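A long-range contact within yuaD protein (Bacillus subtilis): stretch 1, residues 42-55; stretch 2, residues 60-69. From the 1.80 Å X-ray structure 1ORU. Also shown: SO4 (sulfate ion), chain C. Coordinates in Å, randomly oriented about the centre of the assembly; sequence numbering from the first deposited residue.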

# COMPACT_ATOMS: atom_id res chain seq x y z
N LEU A 42 -2.52 12.12 -16.24
CA LEU A 42 -2.35 13.18 -15.25
C LEU A 42 -1.72 12.72 -13.94
O LEU A 42 -1.04 13.50 -13.27
CB LEU A 42 -3.70 13.83 -14.95
CG LEU A 42 -3.75 14.93 -13.89
CD1 LEU A 42 -2.85 16.10 -14.31
CD2 LEU A 42 -5.19 15.39 -13.71
N HIS A 43 -1.96 11.46 -13.55
CA HIS A 43 -1.40 10.96 -12.30
C HIS A 43 -0.24 9.99 -12.45
O HIS A 43 0.07 9.24 -11.53
CB HIS A 43 -2.50 10.32 -11.46
CG HIS A 43 -3.58 11.27 -11.06
ND1 HIS A 43 -4.76 11.40 -11.77
CD2 HIS A 43 -3.65 12.18 -10.06
CE1 HIS A 43 -5.50 12.35 -11.22
NE2 HIS A 43 -4.85 12.84 -10.19
N PHE A 44 0.42 10.02 -13.61
CA PHE A 44 1.55 9.14 -13.88
C PHE A 44 2.83 9.66 -13.22
O PHE A 44 3.07 10.87 -13.19
CB PHE A 44 1.80 9.03 -15.38
CG PHE A 44 2.98 8.18 -15.75
CD1 PHE A 44 2.95 6.80 -15.54
CD2 PHE A 44 4.13 8.75 -16.29
CE1 PHE A 44 4.05 6.01 -15.86
CE2 PHE A 44 5.23 7.96 -16.62
CZ PHE A 44 5.19 6.58 -16.40
N GLY A 45 3.64 8.74 -12.69
CA GLY A 45 4.88 9.16 -12.08
C GLY A 45 5.27 8.47 -10.79
O GLY A 45 4.44 7.91 -10.09
N LEU A 46 6.57 8.54 -10.49
CA LEU A 46 7.13 7.96 -9.28
C LEU A 46 6.71 8.80 -8.08
O LEU A 46 6.48 8.28 -7.00
CB LEU A 46 8.67 7.95 -9.38
CG LEU A 46 9.47 7.60 -8.12
CD1 LEU A 46 9.25 6.13 -7.77
CD2 LEU A 46 10.95 7.87 -8.36
N THR A 47 6.61 10.11 -8.29
CA THR A 47 6.24 11.01 -7.22
C THR A 47 5.04 11.90 -7.53
O THR A 47 4.56 11.95 -8.66
CB THR A 47 7.42 11.93 -6.86
OG1 THR A 47 7.70 12.80 -7.97
CG2 THR A 47 8.66 11.11 -6.54
N LYS A 48 4.58 12.59 -6.50
CA LYS A 48 3.46 13.52 -6.61
C LYS A 48 3.63 14.57 -5.52
O LYS A 48 4.46 14.41 -4.62
CB LYS A 48 2.13 12.79 -6.40
CG LYS A 48 1.95 12.21 -5.01
CD LYS A 48 0.48 11.93 -4.71
CE LYS A 48 -0.30 13.23 -4.61
NZ LYS A 48 -1.73 13.01 -4.28
N LYS A 49 2.86 15.65 -5.61
CA LYS A 49 2.93 16.71 -4.60
C LYS A 49 1.84 16.43 -3.57
O LYS A 49 0.71 16.11 -3.93
CB LYS A 49 2.71 18.07 -5.26
CG LYS A 49 3.75 18.41 -6.30
CD LYS A 49 3.41 19.69 -7.05
CE LYS A 49 4.39 19.94 -8.18
NZ LYS A 49 4.02 21.14 -8.99
N ALA A 50 2.19 16.54 -2.30
CA ALA A 50 1.25 16.28 -1.22
C ALA A 50 0.12 17.30 -1.22
O ALA A 50 0.31 18.47 -1.57
CB ALA A 50 1.97 16.30 0.13
N GLY A 51 -1.07 16.85 -0.83
CA GLY A 51 -2.21 17.74 -0.79
C GLY A 51 -3.11 17.38 0.38
O GLY A 51 -2.65 16.85 1.39
N ALA A 52 -4.40 17.67 0.23
CA ALA A 52 -5.37 17.40 1.27
C ALA A 52 -5.49 15.91 1.61
O ALA A 52 -5.89 15.55 2.72
CB ALA A 52 -6.73 17.95 0.86
N ARG A 53 -5.15 15.04 0.66
CA ARG A 53 -5.24 13.61 0.89
C ARG A 53 -4.10 13.09 1.75
O ARG A 53 -4.21 12.04 2.38
CB ARG A 53 -5.26 12.86 -0.44
CG ARG A 53 -6.53 13.10 -1.25
CD ARG A 53 -6.46 12.39 -2.58
NE ARG A 53 -7.65 12.64 -3.39
CZ ARG A 53 -8.86 12.19 -3.10
NH1 ARG A 53 -9.06 11.47 -2.00
NH2 ARG A 53 -9.88 12.45 -3.90
N GLU A 54 -2.99 13.83 1.78
CA GLU A 54 -1.84 13.45 2.60
C GLU A 54 -1.55 14.62 3.54
O GLU A 54 -0.53 15.29 3.42
CB GLU A 54 -0.62 13.19 1.71
CG GLU A 54 -0.85 12.22 0.55
CD GLU A 54 -1.40 12.91 -0.70
OE1 GLU A 54 -1.44 14.16 -0.73
OE2 GLU A 54 -1.77 12.20 -1.65
N PRO A 55 -2.46 14.87 4.50
CA PRO A 55 -2.35 15.95 5.48
C PRO A 55 -1.15 15.93 6.43
O PRO A 55 -0.85 16.95 7.05
CB PRO A 55 -3.68 15.86 6.23
CG PRO A 55 -3.96 14.41 6.23
CD PRO A 55 -3.63 14.02 4.80
S SO4 C . -4.71 14.71 -5.84
O1 SO4 C . -4.59 13.98 -7.12
O2 SO4 C . -5.41 13.86 -4.85
O3 SO4 C . -3.36 15.06 -5.32
O4 SO4 C . -5.47 15.96 -6.06
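Stretch 2 60-69: GTEIFNRRQI

Stretch 2 runs back along stretch 1 as its antiparallel partner. The axes of the short strands 47-49 and 62-64 approach to 4.5 Å, and their N-to-C directions make an angle of 136°, well short of a flat antiparallel pairing. Thr-47 faces Phe-64 (CA to CA 4.3 Å) and Lys-49 faces Glu-62 (CA to CA 4.7 Å) as non-hydrogen-bonded pairs; between them, Lys-48 and Ile-63 form the hydrogen-bonded pair, with CA atoms 5.6 Å apart.

Five backbone hydrogen bonds join the two stretches. Lys-48 N donates to Ile-63 O at 2.8 Å, and Ile-63 N returns the bond to Lys-48 O at 2.9 Å. The ladder continues beyond the strands, where Ala-50 N donates to Thr-61 O (2.8 Å) and Gly-60 N to Ala-50 O (2.9 Å). Gly-60 has phi/psi of 91/-10°, at which a CB would be jammed against the preceding carbonyl oxygen. At the other end, Asn-65 N donates to Leu-46 O at 2.8 Å.

Past this point the side chain of Asn-65, extended with chi1 at 178°, takes over from the backbone. Its ND2 donates both to His-43 O (2.7 Å) and to Gly-45 O (3.0 Å), so a single amide group satisfies two carbonyls of the loop preceding strand 47-49. Within stretch 2, the backbone oxygen Asn-65 O accepts from Gln-68 NE2 at 3.0 Å. Thr-47 OG1 lies 3.1 Å from Glu-62 OE2, a hydrogen bond whose proton has another acceptor within reach.

The side chains of Lys-48 and Ile-63 share one face of the sheet, with Lys-48 CG 3.8 Å from Ile-63 CG1. Ile-63 CD1 also packs against Ala-50 CB (3.9 Å) and Glu-54 CG (3.7 Å). Lys-48 NZ forms a salt bridge with Glu-54 OE2 at 2.8 Å, while the other carboxylate oxygen, Glu-54 OE1, accepts from Gly-51 N at 2.7 Å within the type I turn from Gly-51 to Glu-54.

Lys-48 NZ also donates to O3 of the sulfate, 2.8 Å away, and His-43 NE2 makes a weak hydrogen bond to sulfate O1 at 3.3 Å. Close by, the guanidinium groups of Arg-53 and Arg-67 stack with centres 3.6 Å apart and planes at 7°. Arg-53 NE and Arg-67 NH2, 3.1 Å apart, are both donors and so do not bond to each other; NH1 and NH2 of both arginines find acceptors elsewhere in the structure.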

# COMPACT_ATOMS: atom_id res chain seq x y z
N GLY A 60 2.33 20.48 -1.11
CA GLY A 60 3.36 20.66 -2.12
C GLY A 60 4.62 19.83 -1.95
O GLY A 60 5.46 19.79 -2.84
N THR A 61 4.74 19.17 -0.80
CA THR A 61 5.91 18.33 -0.53
C THR A 61 5.96 17.17 -1.52
O THR A 61 4.94 16.53 -1.76
CB THR A 61 5.85 17.73 0.90
OG1 THR A 61 5.76 18.79 1.86
CG2 THR A 61 7.09 16.89 1.18
N GLU A 62 7.12 16.90 -2.10
CA GLU A 62 7.24 15.80 -3.04
C GLU A 62 7.28 14.48 -2.28
O GLU A 62 8.13 14.27 -1.41
CB GLU A 62 8.49 15.93 -3.91
CG GLU A 62 8.61 14.82 -4.95
CD GLU A 62 9.76 15.03 -5.92
OE1 GLU A 62 10.92 15.05 -5.47
OE2 GLU A 62 9.50 15.16 -7.13
N ILE A 63 6.35 13.59 -2.61
CA ILE A 63 6.25 12.29 -1.96
C ILE A 63 6.02 11.22 -3.02
O ILE A 63 5.75 11.53 -4.18
CB ILE A 63 5.08 12.22 -0.96
CG1 ILE A 63 3.76 12.53 -1.68
CG2 ILE A 63 5.31 13.19 0.20
CD1 ILE A 63 2.55 12.52 -0.77
N PHE A 64 6.13 9.96 -2.61
CA PHE A 64 5.91 8.85 -3.51
C PHE A 64 4.47 8.89 -4.03
O PHE A 64 3.56 9.22 -3.28
CB PHE A 64 6.14 7.53 -2.78
CG PHE A 64 5.77 6.33 -3.59
CD1 PHE A 64 6.56 5.94 -4.67
CD2 PHE A 64 4.62 5.61 -3.30
CE1 PHE A 64 6.20 4.85 -5.46
CE2 PHE A 64 4.25 4.52 -4.09
CZ PHE A 64 5.04 4.14 -5.17
N ASN A 65 4.28 8.55 -5.30
CA ASN A 65 2.94 8.56 -5.89
C ASN A 65 2.21 7.24 -5.68
O ASN A 65 2.35 6.29 -6.45
CB ASN A 65 3.03 8.89 -7.38
CG ASN A 65 1.67 8.88 -8.06
OD1 ASN A 65 0.63 9.05 -7.41
ND2 ASN A 65 1.66 8.68 -9.37
N ARG A 66 1.42 7.21 -4.62
CA ARG A 66 0.65 6.04 -4.22
C ARG A 66 -0.66 5.89 -5.00
O ARG A 66 -1.17 4.79 -5.16
CB ARG A 66 0.35 6.18 -2.73
CG ARG A 66 -0.44 5.07 -2.13
CD ARG A 66 -0.96 5.50 -0.78
NE ARG A 66 -1.48 4.36 -0.04
CZ ARG A 66 -2.45 4.42 0.87
NH1 ARG A 66 -3.02 5.58 1.15
NH2 ARG A 66 -2.83 3.32 1.50
N ARG A 67 -1.20 7.01 -5.48
CA ARG A 67 -2.46 7.00 -6.21
C ARG A 67 -2.21 7.03 -7.73
O ARG A 67 -2.51 8.01 -8.40
CB ARG A 67 -3.29 8.21 -5.78
CG ARG A 67 -3.66 8.19 -4.29
CD ARG A 67 -4.12 9.56 -3.80
NE ARG A 67 -5.25 10.04 -4.57
CZ ARG A 67 -6.52 9.70 -4.36
NH1 ARG A 67 -6.83 8.87 -3.37
NH2 ARG A 67 -7.47 10.16 -5.16
N GLN A 68 -1.66 5.93 -8.24
CA GLN A 68 -1.34 5.82 -9.67
C GLN A 68 -2.52 5.50 -10.57
O GLN A 68 -2.61 6.02 -11.68
CB GLN A 68 -0.26 4.76 -9.87
CG GLN A 68 1.09 5.17 -9.30
CD GLN A 68 2.08 4.03 -9.26
OE1 GLN A 68 1.98 3.09 -10.05
NE2 GLN A 68 3.04 4.11 -8.36
N ILE A 69 -3.42 4.64 -10.10
CA ILE A 69 -4.58 4.24 -10.89
C ILE A 69 -5.84 4.33 -10.04
O ILE A 69 -5.87 3.87 -8.90
CB ILE A 69 -4.44 2.77 -11.38
CG1 ILE A 69 -3.16 2.61 -12.22
CG2 ILE A 69 -5.66 2.37 -12.21
CD1 ILE A 69 -3.20 3.35 -13.56